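Local coordinates for CCHC-type domain-containing protein (PDB 7C4C) that probably acts as a 3'-5' RNA exonuclease of the RNase D type and carries CCHC zinc knuckles that bind nucleotides, at residues A279-C284 with R292-K297. Residues are numbered along the deposited sequence; the frame is centred on the assembly and turned at random.
Sequences AKCSFC and RNCFKK. With ZN (zinc ion), chain B; 5GP (guanosine-5'-monophosphate), chain O.
Trans first torsions in Cys-281 and Cys-294 (chi1 174° in the latter) swing both sulfurs away from the backbone N, while SG of Cys-284 turns between N and the carbonyl carbon (chi1 71°), and three thiolates from the two segments converge on one zinc ion. His-289, from the connecting loop, completes the three-cysteine, one-histidine site of a CCHC zinc knuckle. The sulfurs also accept backbone N-H groups: Cys-281 SG takes those of Phe-283 and Cys-284, the latter at 3.4 Å from N to SG, and Cys-294 SG takes that of Lys-297. Farther out, the aliphatic chain of Lys-297 crosses one face of the Phe-283 ring, its CB 3.7 Å from the ring centroid in a CH-pi contact, while Lys-296 sends NZ to a salt bridge with Glu-286. Guanosine monophosphate is read by the backbone around Cys-294: Asn-293 O accepts from N1 (2.9 Å) and N2, Phe-295 N donates almost straight to O6 (2.9 Å, 172°), and the Phe-295 ring lies over the base. The N-H bonds probably temper the charge gathered on the thiolates, and the zinc site probably helps hold the backbone that presents a donor and an acceptor matching the Watson-Crick edge of guanine.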
ATOM      1  N   ALA A 279     -26.522 -10.037  17.974  1.00 60.72           N
ATOM      2  CA  ALA A 279     -27.938 -10.314  18.176  1.00 59.01           C
ATOM      3  C   ALA A 279     -28.714 -10.079  16.883  1.00 55.74           C
ATOM      4  O   ALA A 279     -28.593  -9.016  16.262  1.00 52.42           O
ATOM      5  CB  ALA A 279     -28.492  -9.431  19.291  1.00 60.32           C
ATOM      6  N   LYS A 280     -29.520 -11.072  16.487  1.00 51.91           N
ATOM      7  CA  LYS A 280     -30.299 -11.016  15.252  1.00 49.71           C
ATOM      8  C   LYS A 280     -31.700 -11.558  15.508  1.00 47.41           C
ATOM      9  O   LYS A 280     -31.853 -12.640  16.086  1.00 46.53           O
ATOM     10  CB  LYS A 280     -29.609 -11.817  14.142  1.00 48.39           C
ATOM     11  CG  LYS A 280     -30.085 -11.534  12.724  1.00 50.12           C
ATOM     12  CD  LYS A 280     -29.230 -12.310  11.735  1.00 52.21           C
ATOM     13  CE  LYS A 280     -30.051 -13.273  10.893  1.00 56.84           C
ATOM     14  NZ  LYS A 280     -30.627 -12.582   9.697  1.00 60.95           N
ATOM     15  N   CYS A 281     -32.711 -10.824  15.040  1.00 42.01           N
ATOM     16  CA  CYS A 281     -34.106 -11.099  15.373  1.00 35.15           C
ATOM     17  C   CYS A 281     -34.675 -12.236  14.530  1.00 32.59           C
ATOM     18  O   CYS A 281     -34.759 -12.126  13.303  1.00 35.40           O
ATOM     19  CB  CYS A 281     -34.944  -9.842  15.171  1.00 33.15           C
ATOM     20  SG  CYS A 281     -36.639 -10.146  15.581  1.00 31.36           S
ATOM     21  N   SER A 282     -35.120 -13.309  15.192  1.00 31.56           N
ATOM     22  CA  SER A 282     -35.679 -14.455  14.484  1.00 32.97           C
ATOM     23  C   SER A 282     -37.038 -14.169  13.842  1.00 37.45           C
ATOM     24  O   SER A 282     -37.538 -15.027  13.100  1.00 43.46           O
ATOM     25  CB  SER A 282     -35.808 -15.649  15.436  1.00 34.11           C
ATOM     26  OG  SER A 282     -36.903 -15.486  16.329  1.00 34.55           O
ATOM     27  N   PHE A 283     -37.645 -13.010  14.096  1.00 33.21           N
ATOM     28  CA  PHE A 283     -38.990 -12.713  13.616  1.00 35.19           C
ATOM     29  C   PHE A 283     -39.024 -11.696  12.491  1.00 38.60           C
ATOM     30  O   PHE A 283     -39.793 -11.862  11.545  1.00 38.48           O
ATOM     31  CB  PHE A 283     -39.873 -12.213  14.763  1.00 27.29           C
ATOM     32  CG  PHE A 283     -41.321 -12.015  14.372  1.00 27.44           C
ATOM     33  CD1 PHE A 283     -42.204 -13.086  14.352  1.00 29.12           C
ATOM     34  CD2 PHE A 283     -41.802 -10.757  14.031  1.00 26.60           C
ATOM     35  CE1 PHE A 283     -43.546 -12.911  13.988  1.00 27.33           C
ATOM     36  CE2 PHE A 283     -43.138 -10.571  13.678  1.00 27.29           C
ATOM     37  CZ  PHE A 283     -44.009 -11.653  13.656  1.00 28.08           C
ATOM     38  N   CYS A 284     -38.220 -10.638  12.567  1.00 38.34           N
ATOM     39  CA  CYS A 284     -38.155  -9.644  11.503  1.00 40.52           C
ATOM     40  C   CYS A 284     -36.821  -9.652  10.770  1.00 43.17           C
ATOM     41  O   CYS A 284     -36.653  -8.883   9.823  1.00 44.22           O
ATOM     42  CB  CYS A 284     -38.428  -8.236  12.057  1.00 38.07           C
ATOM     43  SG  CYS A 284     -37.080  -7.592  13.080  1.00 37.90           S
ATOM     44  N   ARG A 292     -37.560 -11.429  21.618  1.00 34.60           N
ATOM     45  CA  ARG A 292     -38.247 -11.030  22.844  1.00 36.11           C
ATOM     46  C   ARG A 292     -38.469  -9.522  22.911  1.00 39.38           C
ATOM     47  O   ARG A 292     -39.448  -9.080  23.529  1.00 37.55           O
ATOM     48  CB  ARG A 292     -37.466 -11.505  24.077  1.00 32.25           C
ATOM     49  N   ASN A 293     -37.605  -8.726  22.265  1.00 37.92           N
ATOM     50  CA  ASN A 293     -37.738  -7.272  22.259  1.00 36.59           C
ATOM     51  C   ASN A 293     -38.083  -6.702  20.880  1.00 39.50           C
ATOM     52  O   ASN A 293     -37.873  -5.508  20.641  1.00 42.96           O
ATOM     53  CB  ASN A 293     -36.463  -6.610  22.787  1.00 36.90           C
ATOM     54  CG  ASN A 293     -35.929  -7.279  24.027  1.00 37.73           C
ATOM     55  OD1 ASN A 293     -36.600  -7.310  25.066  1.00 42.13           O
ATOM     56  ND2 ASN A 293     -34.699  -7.784  23.946  1.00 35.26           N
ATOM     57  N   CYS A 294     -38.646  -7.506  19.978  1.00 37.65           N
ATOM     58  CA  CYS A 294     -38.938  -7.042  18.625  1.00 31.21           C
ATOM     59  C   CYS A 294     -40.245  -6.250  18.582  1.00 31.13           C
ATOM     60  O   CYS A 294     -41.257  -6.665  19.162  1.00 32.27           O
ATOM     61  CB  CYS A 294     -39.000  -8.234  17.669  1.00 32.10           C
ATOM     62  SG  CYS A 294     -39.524  -7.831  15.984  1.00 28.79           S
ATOM     63  N   PHE A 295     -40.226  -5.109  17.880  1.00 30.32           N
ATOM     64  CA  PHE A 295     -41.414  -4.257  17.813  1.00 32.45           C
ATOM     65  C   PHE A 295     -42.444  -4.797  16.840  1.00 34.03           C
ATOM     66  O   PHE A 295     -43.641  -4.529  17.003  1.00 35.68           O
ATOM     67  CB  PHE A 295     -41.060  -2.830  17.392  1.00 38.71           C
ATOM     68  CG  PHE A 295     -40.024  -2.157  18.260  1.00 45.02           C
ATOM     69  CD1 PHE A 295     -40.140  -2.147  19.643  1.00 46.17           C
ATOM     70  CD2 PHE A 295     -38.957  -1.498  17.676  1.00 46.44           C
ATOM     71  CE1 PHE A 295     -39.193  -1.510  20.421  1.00 47.59           C
ATOM     72  CE2 PHE A 295     -38.010  -0.867  18.444  1.00 49.17           C
ATOM     73  CZ  PHE A 295     -38.127  -0.870  19.824  1.00 47.32           C
ATOM     74  N   LYS A 296     -42.010  -5.541  15.818  1.00 32.37           N
ATOM     75  CA  LYS A 296     -42.978  -6.142  14.908  1.00 38.86           C
ATOM     76  C   LYS A 296     -43.714  -7.296  15.581  1.00 37.65           C
ATOM     77  O   LYS A 296     -44.941  -7.394  15.484  1.00 37.49           O
ATOM     78  CB  LYS A 296     -42.287  -6.593  13.618  1.00 42.90           C
ATOM     79  CG  LYS A 296     -41.634  -5.441  12.832  1.00 47.38           C
ATOM     80  CD  LYS A 296     -41.606  -5.703  11.326  1.00 52.77           C
ATOM     81  CE  LYS A 296     -40.953  -4.554  10.554  1.00 54.83           C
ATOM     82  NZ  LYS A 296     -39.494  -4.402  10.850  1.00 55.02           N
ATOM     83  N   LYS A 297     -42.992  -8.150  16.310  1.00 36.33           N
ATOM     84  CA  LYS A 297     -43.635  -9.265  17.003  1.00 34.17           C
ATOM     85  C   LYS A 297     -44.396  -8.815  18.242  1.00 34.65           C
ATOM     86  O   LYS A 297     -45.429  -9.403  18.577  1.00 40.91           O
ATOM     87  CB  LYS A 297     -42.593 -10.320  17.381  1.00 34.65           C
ATOM     88  CG  LYS A 297     -43.169 -11.610  17.940  1.00 34.02           C
ATOM     89  CD  LYS A 297     -42.089 -12.678  18.043  1.00 34.17           C
ATOM     90  CE  LYS A 297     -42.693 -14.053  17.861  1.00 40.04           C
ATOM     91  NZ  LYS A 297     -41.836 -15.126  18.430  1.00 40.81           N
TER
HETATM   92 ZN    ZN B 401     -37.450  -8.090  15.252  1.00 34.17          ZN
HETATM   93  C4' 5GP O 414     -32.862   1.592  15.460  1.00 78.17           C
HETATM   94  O4' 5GP O 414     -33.874   0.918  16.210  1.00 79.44           O
HETATM   95  C3' 5GP O 414     -31.685   0.636  15.356  1.00 77.95           C
HETATM   96  O3' 5GP O 414     -30.706   0.976  16.337  1.00 79.87           O
HETATM   97  C2' 5GP O 414     -32.211  -0.718  15.748  1.00 78.13           C
HETATM   98  O2' 5GP O 414     -31.239  -1.398  16.553  1.00 79.65           O
HETATM   99  C1' 5GP O 414     -33.459  -0.410  16.555  1.00 77.49           C
HETATM  100  N9  5GP O 414     -34.517  -1.393  16.211  1.00 75.93           N
HETATM  101  C8  5GP O 414     -35.007  -1.649  14.985  1.00 72.24           C
HETATM  102  N7  5GP O 414     -35.961  -2.603  15.095  1.00 70.57           N
HETATM  103  C5  5GP O 414     -36.069  -2.942  16.401  1.00 70.44           C
HETATM  104  C6  5GP O 414     -36.860  -3.848  17.109  1.00 65.25           C
HETATM  105  O6  5GP O 414     -37.698  -4.570  16.520  1.00 58.01           O
HETATM  106  N1  5GP O 414     -36.714  -3.947  18.439  1.00 64.98           N
HETATM  107  C2  5GP O 414     -35.822  -3.198  19.107  1.00 61.39           C
HETATM  108  N2  5GP O 414     -35.710  -3.332  20.452  1.00 58.54           N
HETATM  109  N3  5GP O 414     -35.046  -2.307  18.449  1.00 64.92           N
HETATM  110  C4  5GP O 414     -35.155  -2.168  17.101  1.00 72.40           C
HETATM  111  O   HOH W   1     -39.725 -15.507  15.782  1.00 25.51           O